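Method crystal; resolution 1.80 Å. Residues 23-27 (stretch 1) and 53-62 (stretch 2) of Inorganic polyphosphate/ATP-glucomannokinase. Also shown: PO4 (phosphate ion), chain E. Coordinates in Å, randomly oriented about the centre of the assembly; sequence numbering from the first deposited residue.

Stretch 1 (23-27) GIKGG
Stretch 2 53-62: SVAEAVALVV

Residues 23-27 form an extended strand, and residues 53-62 form part of a longer helix in the same chain. The two segments run in roughly the same direction, with 30° between their N-to-C axes and a signed crossing angle of -30°. The axes approach to 8.4 Å. In register, Ile24 CA lies 7.0 Å from Val58 CA, and Gly26 CA lies 6.3 Å from Val61 CA.

The strand is well extended, from phi/psi -117/110 at Ile24 to -160/160 at Gly27. The helix is regular, with phi near -60° and psi near -40°. Its i to i+4 bonds include Val58 N to Val54 O at 2.9 Å and Val61 N to Ala57 O at 3.1 Å. No hydrogen bond joins the two segments. Their contact is van der Waals packing and buries 235 Å², both sides summed.

Ile24 is the centre of that packing. Its CA-to-CB bond points toward the helix. Chi1 is m (-69°) and chi2 is t (180°), a relaxed, common isoleucine rotamer with the CG1-CD1 arm extended. Ile24 CD1 reaches Ala57 CB at 3.6 Å and Val54 CG1 at 4.1 Å. Ala57, whose CA-to-CB bond also points toward the strand, is small and lets the arm come close. Ile24 CG2 lies 4.2 Å from Val58 CG2 and 4.1 Å from Val61 CG2. These pairings are all apolar and buried.

Val54, Val58 and Val61 share chi1 t (171°, 171°, 177°), the usual valine rotamer in a helix, because it keeps both methyls clear of the preceding turn. The CA-to-CB bonds of Val54 and Val58 point sideways relative to the strand; that of Val61 points toward it. Val61 CG2 also approaches Ile24 O at 3.7 Å. Val61 CG1 lies against the strand backbone, 3.7 Å from Gly26 N and 4.2 Å from Lys25 C. Gly26 leaves room for the valine: an ideal CB on Gly26 would point toward the helix and fall 2.8 Å from Val61 CG1, a clash.

Ser53 (p, 69°), Glu56 (m, m, chi3 -48°), Leu60 (m, t) and Val62 (t, 170°) do not touch the strand.

The Lys25 CA-to-CB bond points away from the helix, as expected for strand alternation. Chi1 is p (51°), and chi2 to chi4 are all t (-175°, 174°, -179°), so the chain is extended from CA to NZ. Lys25 NZ donates a hydrogen bond to phosphate O4 at 2.8 Å and a weak one to phosphate O1 at 3.3 Å. The positive amine suits the anion, which probably came from the crystallisation liquor. An ideal CB on Gly23 would clash with phosphate O3 at 2.7 Å.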

# COMPACT_ATOMS: atom_id res chain seq x y z
N GLY A 23 -0.85 7.90 9.62
CA GLY A 23 0.25 7.37 10.40
C GLY A 23 1.41 6.83 9.59
O GLY A 23 1.23 6.39 8.45
N ILE A 24 2.60 6.91 10.17
CA ILE A 24 3.81 6.40 9.53
C ILE A 24 4.26 5.29 10.46
O ILE A 24 4.68 5.54 11.59
CB ILE A 24 4.90 7.48 9.44
CG1 ILE A 24 4.46 8.55 8.43
CG2 ILE A 24 6.23 6.86 9.04
CD1 ILE A 24 5.45 9.66 8.24
N LYS A 25 4.14 4.06 9.99
CA LYS A 25 4.48 2.91 10.81
C LYS A 25 5.55 2.03 10.19
O LYS A 25 5.76 2.04 8.98
CB LYS A 25 3.23 2.09 11.07
CG LYS A 25 2.45 1.76 9.82
CD LYS A 25 1.14 1.04 10.14
CE LYS A 25 0.31 0.85 8.88
NZ LYS A 25 -0.98 0.17 9.16
N GLY A 26 6.22 1.27 11.04
CA GLY A 26 7.26 0.40 10.54
C GLY A 26 7.34 -0.87 11.36
O GLY A 26 6.76 -0.97 12.44
N GLY A 27 8.08 -1.84 10.84
CA GLY A 27 8.24 -3.10 11.53
C GLY A 27 9.47 -3.81 11.01
O GLY A 27 9.95 -3.51 9.91
N SER A 53 9.31 17.14 6.73
CA SER A 53 8.64 16.64 7.94
C SER A 53 8.50 15.12 7.92
O SER A 53 8.70 14.46 8.94
CB SER A 53 7.26 17.28 8.10
OG SER A 53 6.36 16.85 7.10
N VAL A 54 8.15 14.58 6.76
CA VAL A 54 8.00 13.13 6.62
C VAL A 54 9.35 12.44 6.82
O VAL A 54 9.43 11.38 7.44
CB VAL A 54 7.44 12.77 5.24
CG1 VAL A 54 7.49 11.26 5.02
CG2 VAL A 54 6.00 13.26 5.13
N ALA A 55 10.41 13.03 6.29
CA ALA A 55 11.75 12.44 6.44
C ALA A 55 12.10 12.31 7.91
O ALA A 55 12.66 11.30 8.34
CB ALA A 55 12.78 13.30 5.72
N GLU A 56 11.78 13.33 8.70
CA GLU A 56 12.07 13.30 10.13
C GLU A 56 11.28 12.19 10.82
O GLU A 56 11.83 11.47 11.66
CB GLU A 56 11.73 14.64 10.77
CG GLU A 56 12.70 15.76 10.40
CD GLU A 56 14.14 15.42 10.70
OE1 GLU A 56 14.42 14.95 11.83
OE2 GLU A 56 15.01 15.61 9.82
N ALA A 57 10.01 12.04 10.47
CA ALA A 57 9.16 11.01 11.07
C ALA A 57 9.67 9.61 10.73
O ALA A 57 9.70 8.72 11.58
CB ALA A 57 7.71 11.17 10.59
N VAL A 58 10.06 9.41 9.48
CA VAL A 58 10.58 8.11 9.06
C VAL A 58 11.85 7.80 9.85
O VAL A 58 12.05 6.68 10.31
CB VAL A 58 10.87 8.09 7.55
CG1 VAL A 58 11.61 6.81 7.17
CG2 VAL A 58 9.55 8.18 6.78
N ALA A 59 12.71 8.80 10.01
CA ALA A 59 13.94 8.62 10.76
C ALA A 59 13.66 8.14 12.18
O ALA A 59 14.36 7.26 12.69
CB ALA A 59 14.74 9.92 10.79
N LEU A 60 12.64 8.71 12.82
CA LEU A 60 12.31 8.31 14.18
C LEU A 60 11.84 6.86 14.24
O LEU A 60 12.21 6.13 15.15
CB LEU A 60 11.23 9.23 14.76
CG LEU A 60 11.67 10.67 15.05
CD1 LEU A 60 10.46 11.52 15.38
CD2 LEU A 60 12.67 10.68 16.19
N VAL A 61 11.02 6.45 13.28
CA VAL A 61 10.53 5.07 13.27
C VAL A 61 11.70 4.11 13.07
O VAL A 61 11.83 3.11 13.78
CB VAL A 61 9.48 4.83 12.17
CG1 VAL A 61 9.05 3.36 12.17
CG2 VAL A 61 8.26 5.72 12.40
N VAL A 62 12.55 4.41 12.09
CA VAL A 62 13.70 3.56 11.81
C VAL A 62 14.65 3.51 12.99
O VAL A 62 15.21 2.46 13.31
CB VAL A 62 14.46 4.05 10.55
CG1 VAL A 62 15.79 3.30 10.41
CG2 VAL A 62 13.60 3.83 9.31
P PO4 E . -2.37 3.37 10.14
O1 PO4 E . -2.63 2.21 11.20
O2 PO4 E . -3.31 4.55 10.20
O3 PO4 E . -0.93 3.80 10.52
O4 PO4 E . -2.39 2.62 8.82